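Local coordinates for light Chain (Clostridium botulinum, PDB 6BVD), which probably acts as a zinc-dependent endopeptidase, the protease domain of a mosaic botulinum neurotoxin that cleaves a SNARE protein of the nerve terminal, at residues Q280-Q283 against S284-N288; L54-P58 against S59-P63; N305-T308 against A309-I313. All coordinates share one frame; numbering follows the deposited sequence.

Interaction 1 of 3, residues Q280-Q283 against S284-N288; sequences QSIQ and SQLYN
Four successive i to i+4 backbone bonds join Gln-280 to Gln-283 with Ser-284 to Tyr-287, so the first turn of helix 280-301 runs into the second without a break. The straightest of them, Leu-286 N to Ile-282 O, is 3.0 Å long with an N-H...O angle of 173°. On the same side of the helix Ile-282 and Leu-286 run alongside each other in the same direction, CG2 of Ile-282 meeting CD1 of Leu-286 at 4.1 Å. With CG1 of Ile-282 beside the backbone N (chi1 -74°), CG2 is left pointing along the helix towards Leu-286, while CG1 runs past the amide end of Gln-285, 4.0 Å from OE1. Leu-286 is the buried member, continuing onto Leu-268, Ile-242, Tyr-245 and Tyr-345. A quarter-turn round the axis, the ring of Tyr-287 makes edge-to-face contacts with Phe-341 and Tyr-345. Ser-284 folds its hydroxyl back over the preceding turn, OG giving a weak 3.4 Å bond to Gln-280 O, which also accepts the bond from Ser-284 N. The arrangement is that of an amphipathic alpha helix at its N-terminal end, an i/i+4 apolar pair facing helices 264-270 and 338-348 and the loop at Ile-242 and Tyr-245.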
ATOM      1  N   GLN A 280      32.285  27.814  -0.196  1.00 28.31           N
ATOM      2  CA  GLN A 280      31.713  28.644   0.863  1.00 27.49           C
ATOM      3  C   GLN A 280      31.186  30.009   0.388  1.00 36.27           C
ATOM      4  O   GLN A 280      30.151  30.489   0.894  1.00 33.75           O
ATOM      5  CB  GLN A 280      32.762  28.895   1.940  1.00 38.99           C
ATOM      6  CG  GLN A 280      32.156  29.186   3.267  1.00 47.70           C
ATOM      7  CD  GLN A 280      31.258  28.032   3.692  1.00 55.05           C
ATOM      8  OE1 GLN A 280      30.045  28.198   3.862  1.00 53.44           O
ATOM      9  NE2 GLN A 280      31.851  26.842   3.822  1.00 56.61           N
ATOM     10  N   SER A 281      31.916  30.652  -0.535  1.00 22.83           N
ATOM     11  CA  SER A 281      31.518  31.963  -1.041  1.00 21.72           C
ATOM     12  C   SER A 281      30.224  31.898  -1.844  1.00 20.82           C
ATOM     13  O   SER A 281      29.420  32.842  -1.812  1.00 27.15           O
ATOM     14  CB  SER A 281      32.636  32.594  -1.887  1.00 27.66           C
ATOM     15  OG  SER A 281      33.177  31.656  -2.790  1.00 33.94           O
ATOM     16  N   ILE A 282      30.046  30.822  -2.604  1.00 23.64           N
ATOM     17  CA  ILE A 282      28.782  30.600  -3.328  1.00 29.17           C
ATOM     18  C   ILE A 282      27.660  30.271  -2.339  1.00 28.60           C
ATOM     19  O   ILE A 282      26.537  30.762  -2.462  1.00 24.97           O
ATOM     20  CB  ILE A 282      28.889  29.476  -4.373  1.00 20.94           C
ATOM     21  CG1 ILE A 282      29.689  29.964  -5.571  1.00 20.51           C
ATOM     22  CG2 ILE A 282      27.493  28.994  -4.865  1.00 20.66           C
ATOM     23  CD1 ILE A 282      29.759  28.948  -6.661  1.00 19.51           C
ATOM     24  N   GLN A 283      27.953  29.469  -1.327  1.00 24.87           N
ATOM     25  CA  GLN A 283      26.917  29.180  -0.326  1.00 26.03           C
ATOM     26  C   GLN A 283      26.431  30.450   0.389  1.00 26.55           C
ATOM     27  O   GLN A 283      25.216  30.609   0.639  1.00 24.92           O
ATOM     28  CB  GLN A 283      27.427  28.155   0.700  1.00 26.96           C
ATOM     29  CG  GLN A 283      27.764  26.803   0.103  1.00 27.99           C
ATOM     30  CD  GLN A 283      27.867  25.706   1.149  1.00 35.71           C
ATOM     31  OE1 GLN A 283      27.034  25.629   2.048  1.00 33.51           O
ATOM     32  NE2 GLN A 283      28.898  24.861   1.045  1.00 31.30           N
ATOM     33  N   SER A 284      27.344  31.381   0.655  1.00 27.38           N
ATOM     34  CA  SER A 284      26.962  32.659   1.248  1.00 26.46           C
ATOM     35  C   SER A 284      26.239  33.584   0.258  1.00 32.53           C
ATOM     36  O   SER A 284      25.300  34.305   0.646  1.00 26.24           O
ATOM     37  CB  SER A 284      28.179  33.374   1.817  1.00 30.84           C
ATOM     38  OG  SER A 284      28.658  32.677   2.968  1.00 45.62           O
ATOM     39  N   GLN A 285      26.658  33.570  -1.004  1.00 27.56           N
ATOM     40  CA  GLN A 285      25.943  34.341  -2.032  1.00 27.72           C
ATOM     41  C   GLN A 285      24.457  33.930  -2.133  1.00 28.19           C
ATOM     42  O   GLN A 285      23.559  34.800  -2.159  1.00 26.57           O
ATOM     43  CB  GLN A 285      26.597  34.161  -3.393  1.00 31.19           C
ATOM     44  CG  GLN A 285      27.647  35.169  -3.734  1.00 40.78           C
ATOM     45  CD  GLN A 285      28.213  34.915  -5.118  1.00 40.37           C
ATOM     46  OE1 GLN A 285      28.371  33.761  -5.531  1.00 32.24           O
ATOM     47  NE2 GLN A 285      28.498  35.989  -5.852  1.00 36.19           N
ATOM     48  N   LEU A 286      24.206  32.623  -2.230  1.00 23.94           N
ATOM     49  CA  LEU A 286      22.826  32.113  -2.336  1.00 25.89           C
ATOM     50  C   LEU A 286      21.982  32.494  -1.119  1.00 27.93           C
ATOM     51  O   LEU A 286      20.833  32.905  -1.253  1.00 26.10           O
ATOM     52  CB  LEU A 286      22.821  30.603  -2.532  1.00 23.66           C
ATOM     53  CG  LEU A 286      23.541  30.151  -3.813  1.00 26.49           C
ATOM     54  CD1 LEU A 286      23.569  28.654  -3.888  1.00 23.43           C
ATOM     55  CD2 LEU A 286      22.871  30.726  -5.076  1.00 26.37           C
ATOM     56  N   TYR A 287      22.553  32.326   0.067  1.00 27.06           N
ATOM     57  CA  TYR A 287      21.893  32.697   1.301  1.00 29.04           C
ATOM     58  C   TYR A 287      21.538  34.182   1.319  1.00 34.55           C
ATOM     59  O   TYR A 287      20.419  34.562   1.708  1.00 29.85           O
ATOM     60  CB  TYR A 287      22.774  32.325   2.491  1.00 27.79           C
ATOM     61  CG  TYR A 287      22.151  32.536   3.865  1.00 29.39           C
ATOM     62  CD1 TYR A 287      21.517  31.492   4.536  1.00 24.02           C
ATOM     63  CD2 TYR A 287      22.264  33.771   4.516  1.00 27.49           C
ATOM     64  CE1 TYR A 287      20.961  31.673   5.811  1.00 25.73           C
ATOM     65  CE2 TYR A 287      21.723  33.963   5.786  1.00 34.29           C
ATOM     66  CZ  TYR A 287      21.080  32.913   6.431  1.00 34.23           C
ATOM     67  OH  TYR A 287      20.546  33.113   7.687  1.00 33.85           O
ATOM     68  N   ASN A 288      22.480  35.030   0.916  1.00 30.63           N
ATOM     69  CA  ASN A 288      22.219  36.465   0.922  1.00 27.86           C
ATOM     70  C   ASN A 288      21.269  36.901  -0.197  1.00 24.04           C
ATOM     71  O   ASN A 288      20.532  37.882  -0.035  1.00 31.43           O
ATOM     72  CB  ASN A 288      23.523  37.250   0.865  1.00 32.20           C
ATOM     73  CG  ASN A 288      24.291  37.138   2.163  1.00 46.13           C
ATOM     74  OD1 ASN A 288      23.688  37.159   3.246  1.00 43.62           O
ATOM     75  ND2 ASN A 288      25.612  36.967   2.071  1.00 36.67           N
TER

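Interaction 2 of 3, residues L54-P58 against S59-P63; sequences LGIDP and SLFNP
Ser-59 opens the second half of this turn by meeting Asp-57 twice. The hydroxyl bonds to the carboxylate, Ser-59 OG lying 3.1 Å from OD2 of Asp-57 and approaching from above the carboxylate plane, 54° out of it. From the backbone, Ser-59 N makes a weak but straight bond of 3.4 Å to the other oxygen, OD1 of Asp-57. Both are possible because Asp-57 turns CG away from its own backbone N (chi1 176°), which carries the carboxylate forward over the start of the turn, while Ser-59 holds OG between its N and carbonyl carbon (chi1 83°). The pair of bonds should limit rotation of the carboxylate, and the adjacent N-H probably helps to stabilise its negative charge.

Leu-60 comes next and adds the main-chain closure: its N donates to Asp-57 O at 3.0 Å, from above the carbonyl plane. The side chain then lies back along Asp-57, with Leu-60 CD1 4.0 Å from Asp-57 CB, and the same methyl reaches Ile-56 CG2 at 4.2 Å.

Phe-61 gives a weak 3.3 Å bond from its N to Pro-58 O, and that same oxygen sits at the edge of the ring, in its plane. The ring reaches back to Ile-56, whose side chain it crosses at about a right angle; Phe-61 CE1 stands 3.8 Å from Ile-56 CG2. Arg-53 makes a cation-pi contact with this buried ring, and Arg-51 also touches it.

With the Asp-57 side chain accepting from the residue two places on, the arrangement is typical of an Asx turn, its i to i+2 bond weak, leading into a 3-10 turn, here in the connection from strand 45-48 to helix 65-70.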
ATOM      1  N   LEU A  54       5.947  20.600 -25.633  1.00 33.89           N
ATOM      2  CA  LEU A  54       5.967  22.046 -25.862  1.00 39.48           C
ATOM      3  C   LEU A  54       7.355  22.638 -26.206  1.00 39.43           C
ATOM      4  O   LEU A  54       8.325  22.486 -25.453  1.00 37.58           O
ATOM      5  CB  LEU A  54       5.394  22.783 -24.656  1.00 36.09           C
ATOM      6  CG  LEU A  54       5.465  24.281 -24.948  1.00 40.27           C
ATOM      7  CD1 LEU A  54       4.189  24.759 -25.637  1.00 35.40           C
ATOM      8  CD2 LEU A  54       5.732  25.039 -23.695  1.00 41.32           C
ATOM      9  N   GLY A  55       7.428  23.348 -27.333  1.00 37.18           N
ATOM     10  CA  GLY A  55       8.661  24.012 -27.728  1.00 36.58           C
ATOM     11  C   GLY A  55       9.733  23.079 -28.253  1.00 41.45           C
ATOM     12  O   GLY A  55      10.889  23.479 -28.439  1.00 44.58           O
ATOM     13  N   ILE A  56       9.355  21.837 -28.518  1.00 43.62           N
ATOM     14  CA  ILE A  56      10.333  20.824 -28.890  1.00 43.47           C
ATOM     15  C   ILE A  56      10.166  20.386 -30.338  1.00 48.08           C
ATOM     16  O   ILE A  56       9.092  19.937 -30.743  1.00 48.52           O
ATOM     17  CB  ILE A  56      10.222  19.576 -27.968  1.00 38.45           C
ATOM     18  CG1 ILE A  56      10.516  19.946 -26.510  1.00 43.21           C
ATOM     19  CG2 ILE A  56      11.147  18.458 -28.449  1.00 36.10           C
ATOM     20  CD1 ILE A  56      10.505  18.755 -25.589  1.00 41.99           C
ATOM     21  N   ASP A  57      11.247  20.500 -31.103  1.00 57.58           N
ATOM     22  CA  ASP A  57      11.291  20.004 -32.473  1.00 62.93           C
ATOM     23  C   ASP A  57      10.876  18.532 -32.495  1.00 59.36           C
ATOM     24  O   ASP A  57      11.525  17.695 -31.861  1.00 61.48           O
ATOM     25  CB  ASP A  57      12.700  20.215 -33.047  1.00 71.00           C
ATOM     26  CG  ASP A  57      12.873  19.647 -34.449  1.00 72.95           C
ATOM     27  OD1 ASP A  57      11.873  19.389 -35.149  1.00 72.74           O
ATOM     28  OD2 ASP A  57      14.041  19.486 -34.863  1.00 74.22           O
ATOM     29  N   PRO A  58       9.776  18.217 -33.209  1.00 49.16           N
ATOM     30  CA  PRO A  58       9.171  16.878 -33.229  1.00 44.80           C
ATOM     31  C   PRO A  58      10.080  15.784 -33.781  1.00 51.22           C
ATOM     32  O   PRO A  58       9.872  14.598 -33.497  1.00 51.87           O
ATOM     33  CB  PRO A  58       7.949  17.057 -34.137  1.00 44.23           C
ATOM     34  CG  PRO A  58       7.653  18.506 -34.096  1.00 48.74           C
ATOM     35  CD  PRO A  58       8.990  19.177 -34.003  1.00 46.78           C
ATOM     36  N   SER A  59      11.082  16.176 -34.559  1.00 58.09           N
ATOM     37  CA  SER A  59      11.995  15.209 -35.144  1.00 51.14           C
ATOM     38  C   SER A  59      12.875  14.621 -34.047  1.00 41.90           C
ATOM     39  O   SER A  59      13.420  13.551 -34.211  1.00 42.62           O
ATOM     40  CB  SER A  59      12.844  15.860 -36.241  1.00 52.77           C
ATOM     41  OG  SER A  59      13.957  16.541 -35.685  1.00 51.36           O
ATOM     42  N   LEU A  60      12.974  15.303 -32.910  1.00 44.61           N
ATOM     43  CA  LEU A  60      13.839  14.833 -31.835  1.00 46.00           C
ATOM     44  C   LEU A  60      13.289  13.605 -31.109  1.00 40.51           C
ATOM     45  O   LEU A  60      14.049  12.902 -30.436  1.00 39.88           O
ATOM     46  CB  LEU A  60      14.095  15.954 -30.827  1.00 47.64           C
ATOM     47  CG  LEU A  60      14.849  17.167 -31.391  1.00 53.36           C
ATOM     48  CD1 LEU A  60      14.908  18.318 -30.374  1.00 49.33           C
ATOM     49  CD2 LEU A  60      16.241  16.772 -31.868  1.00 49.37           C
ATOM     50  N   PHE A  61      11.998  13.318 -31.269  1.00 36.48           N
ATOM     51  CA  PHE A  61      11.389  12.164 -30.595  1.00 40.52           C
ATOM     52  C   PHE A  61      11.830  10.860 -31.238  1.00 41.47           C
ATOM     53  O   PHE A  61      11.696   9.796 -30.638  1.00 31.99           O
ATOM     54  CB  PHE A  61       9.866  12.250 -30.598  1.00 36.78           C
ATOM     55  CG  PHE A  61       9.326  13.232 -29.597  1.00 35.65           C
ATOM     56  CD1 PHE A  61       9.250  14.590 -29.907  1.00 31.32           C
ATOM     57  CD2 PHE A  61       8.920  12.808 -28.348  1.00 29.06           C
ATOM     58  CE1 PHE A  61       8.779  15.498 -28.988  1.00 32.59           C
ATOM     59  CE2 PHE A  61       8.443  13.703 -27.433  1.00 32.55           C
ATOM     60  CZ  PHE A  61       8.371  15.051 -27.742  1.00 31.96           C
ATOM     61  N   ASN A  62      12.341  10.954 -32.465  1.00 39.34           N
ATOM     62  CA  ASN A  62      12.769   9.781 -33.195  1.00 44.68           C
ATOM     63  C   ASN A  62      14.149   9.957 -33.844  1.00 55.29           C
ATOM     64  O   ASN A  62      14.264   9.915 -35.071  1.00 51.54           O
ATOM     65  CB  ASN A  62      11.740   9.445 -34.265  1.00 38.95           C
ATOM     66  CG  ASN A  62      11.903   8.054 -34.797  1.00 48.78           C
ATOM     67  OD1 ASN A  62      12.423   7.168 -34.108  1.00 49.76           O
ATOM     68  ND2 ASN A  62      11.509   7.853 -36.047  1.00 51.55           N
ATOM     69  N   PRO A  63      15.207  10.102 -33.024  1.00 58.70           N
ATOM     70  CA  PRO A  63      16.543  10.392 -33.579  1.00 61.28           C
ATOM     71  C   PRO A  63      17.108   9.264 -34.441  1.00 61.55           C
ATOM     72  O   PRO A  63      16.860   8.093 -34.152  1.00 57.47           O
ATOM     73  CB  PRO A  63      17.421  10.580 -32.335  1.00 59.83           C
ATOM     74  CG  PRO A  63      16.694   9.919 -31.218  1.00 54.86           C
ATOM     75  CD  PRO A  63      15.244   9.765 -31.591  1.00 53.79           C
TER

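Interaction 3 of 3, residues N305-T308 against A309-I313; sequences NTAT and ALINI
Ala-307 and Ile-311 face each other across a strand-loop-helix connection, in which the short strand 306-307 turns back through 309-312 to begin helix 313-323. The methyl of Ala-307 points into the bend and is met by Ile-311, whose CG1 lies 3.7 Å from Ala-307 CB. Ile-311 holds that branch between its backbone N and carbonyl carbon (chi1 61°), which bends the side chain back toward the strand and puts Ile-311 CD1 3.8 Å from Ala-307 CB. Both residues also touch Phe-130, so the apolar contact continues onto the neighbouring strand 129-130, which pairs in parallel with 306-307.

Ile-313 approaches the same methyl from the first residue of helix 313-323, its CG1 4.3 Å from Ala-307 CB. Beyond CG1 the chain is extended (chi2 171°), and the end methyl lies over the strand backbone. The contact between the two halves is thus one of apolar packing. Two polar side chains find partners outside the segments: Thr-308 OG1 bonds to Thr-132 OG1, and Asn-312, the N-cap of helix 313-323, reaches Glu-315 N with OD1. The bend itself includes an inverse gamma turn centred on Leu-310, closed by Ile-311 N to Ala-309 O at 2.8 Å. At the other end of the contact, Ile-313 CD1 rests 3.8 Å from Thr-306 CA.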
ATOM      1  N   ASN A 305      -3.414  45.997  -1.009  1.00 29.86           N
ATOM      2  CA  ASN A 305      -4.755  46.408  -0.579  1.00 26.60           C
ATOM      3  C   ASN A 305      -5.825  45.970  -1.557  1.00 29.56           C
ATOM      4  O   ASN A 305      -7.014  46.301  -1.382  1.00 26.68           O
ATOM      5  CB  ASN A 305      -4.846  47.919  -0.361  1.00 29.57           C
ATOM      6  CG  ASN A 305      -4.550  48.740  -1.623  1.00 31.67           C
ATOM      7  OD1 ASN A 305      -4.601  48.254  -2.759  1.00 39.27           O
ATOM      8  ND2 ASN A 305      -4.296  50.009  -1.418  1.00 37.87           N
ATOM      9  N   THR A 306      -5.437  45.231  -2.586  1.00 23.83           N
ATOM     10  CA  THR A 306      -6.435  44.771  -3.543  1.00 29.02           C
ATOM     11  C   THR A 306      -6.002  43.493  -4.255  1.00 31.13           C
ATOM     12  O   THR A 306      -4.832  43.081  -4.170  1.00 25.84           O
ATOM     13  CB  THR A 306      -6.749  45.894  -4.583  1.00 34.19           C
ATOM     14  OG1 THR A 306      -7.961  45.595  -5.276  1.00 40.23           O
ATOM     15  CG2 THR A 306      -5.622  46.072  -5.566  1.00 30.18           C
ATOM     16  N   ALA A 307      -6.926  42.860  -4.975  1.00 25.61           N
ATOM     17  CA  ALA A 307      -6.604  41.618  -5.671  1.00 28.91           C
ATOM     18  C   ALA A 307      -7.256  41.639  -7.030  1.00 33.44           C
ATOM     19  O   ALA A 307      -8.217  42.365  -7.212  1.00 34.00           O
ATOM     20  CB  ALA A 307      -7.065  40.418  -4.882  1.00 25.26           C
ATOM     21  N   THR A 308      -6.743  40.852  -7.981  1.00 31.75           N
ATOM     22  CA  THR A 308      -7.348  40.790  -9.313  1.00 32.70           C
ATOM     23  C   THR A 308      -8.472  39.765  -9.379  1.00 40.22           C
ATOM     24  O   THR A 308      -9.026  39.521 -10.445  1.00 47.39           O
ATOM     25  CB  THR A 308      -6.328  40.440 -10.410  1.00 35.56           C
ATOM     26  OG1 THR A 308      -5.737  39.153 -10.139  1.00 30.75           O
ATOM     27  CG2 THR A 308      -5.271  41.506 -10.504  1.00 31.61           C
ATOM     28  N   ALA A 309      -8.815  39.167  -8.249  1.00 39.01           N
ATOM     29  CA  ALA A 309      -9.913  38.218  -8.227  1.00 38.07           C
ATOM     30  C   ALA A 309     -10.630  38.318  -6.911  1.00 31.09           C
ATOM     31  O   ALA A 309     -10.123  38.917  -5.955  1.00 35.15           O
ATOM     32  CB  ALA A 309      -9.417  36.792  -8.456  1.00 45.06           C
ATOM     33  N   LEU A 310     -11.798  37.705  -6.848  1.00 33.45           N
ATOM     34  CA  LEU A 310     -12.534  37.635  -5.600  1.00 44.95           C
ATOM     35  C   LEU A 310     -11.889  36.591  -4.684  1.00 48.19           C
ATOM     36  O   LEU A 310     -12.368  35.465  -4.578  1.00 52.94           O
ATOM     37  CB  LEU A 310     -14.000  37.292  -5.862  1.00 52.03           C
ATOM     38  CG  LEU A 310     -14.689  38.247  -6.843  1.00 57.71           C
ATOM     39  CD1 LEU A 310     -15.975  37.644  -7.412  1.00 58.71           C
ATOM     40  CD2 LEU A 310     -14.966  39.574  -6.149  1.00 59.40           C
ATOM     41  N   ILE A 311     -10.791  36.975  -4.037  1.00 39.43           N
ATOM     42  CA  ILE A 311     -10.133  36.116  -3.067  1.00 30.61           C
ATOM     43  C   ILE A 311     -10.139  36.845  -1.756  1.00 28.38           C
ATOM     44  O   ILE A 311     -10.297  38.059  -1.725  1.00 31.86           O
ATOM     45  CB  ILE A 311      -8.669  35.794  -3.453  1.00 28.30           C
ATOM     46  CG1 ILE A 311      -7.852  37.089  -3.538  1.00 30.76           C
ATOM     47  CG2 ILE A 311      -8.637  35.051  -4.745  1.00 28.26           C
ATOM     48  CD1 ILE A 311      -6.348  36.894  -3.818  1.00 25.88           C
ATOM     49  N   ASN A 312      -9.924  36.116  -0.673  1.00 23.27           N
ATOM     50  CA  ASN A 312      -9.822  36.724   0.630  1.00 25.26           C
ATOM     51  C   ASN A 312      -8.423  37.253   0.922  1.00 35.16           C
ATOM     52  O   ASN A 312      -7.534  36.475   1.330  1.00 28.98           O
ATOM     53  CB  ASN A 312     -10.201  35.726   1.721  1.00 26.36           C
ATOM     54  CG  ASN A 312     -10.400  36.395   3.038  1.00 33.17           C
ATOM     55  OD1 ASN A 312      -9.498  37.031   3.563  1.00 31.53           O
ATOM     56  ND2 ASN A 312     -11.593  36.268   3.590  1.00 42.82           N
ATOM     57  N   ILE A 313      -8.261  38.574   0.793  1.00 31.12           N
ATOM     58  CA  ILE A 313      -6.959  39.225   0.924  1.00 34.14           C
ATOM     59  C   ILE A 313      -6.268  38.940   2.256  1.00 33.57           C
ATOM     60  O   ILE A 313      -5.083  38.554   2.265  1.00 27.10           O
ATOM     61  CB  ILE A 313      -7.087  40.748   0.756  1.00 31.11           C
ATOM     62  CG1 ILE A 313      -7.517  41.059  -0.676  1.00 29.33           C
ATOM     63  CG2 ILE A 313      -5.763  41.444   1.090  1.00 22.78           C
ATOM     64  CD1 ILE A 313      -7.886  42.520  -0.903  1.00 27.42           C
TER

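In the fold
From the N terminus, interaction 2 comes first, forming a 3-10 turn in the loop that carries the chain from strand 45-48 to helix 65-70. Far later, interaction 1 begins helix 280-301 and closes no loop, being two successive turns of one helix; the side chain of Leu-286 there lies about 14 Å from the zinc ion held by His-228, His-232 and Glu-266. Shortly after that helix ends, interaction 3 folds the link between strand 306-307 and helix 313-323, beside strand 129-130. The three follow in series, neither nested nor crossing. Their centres are 36 to 41 Å apart, so each lies in a separate surface region of one protease domain.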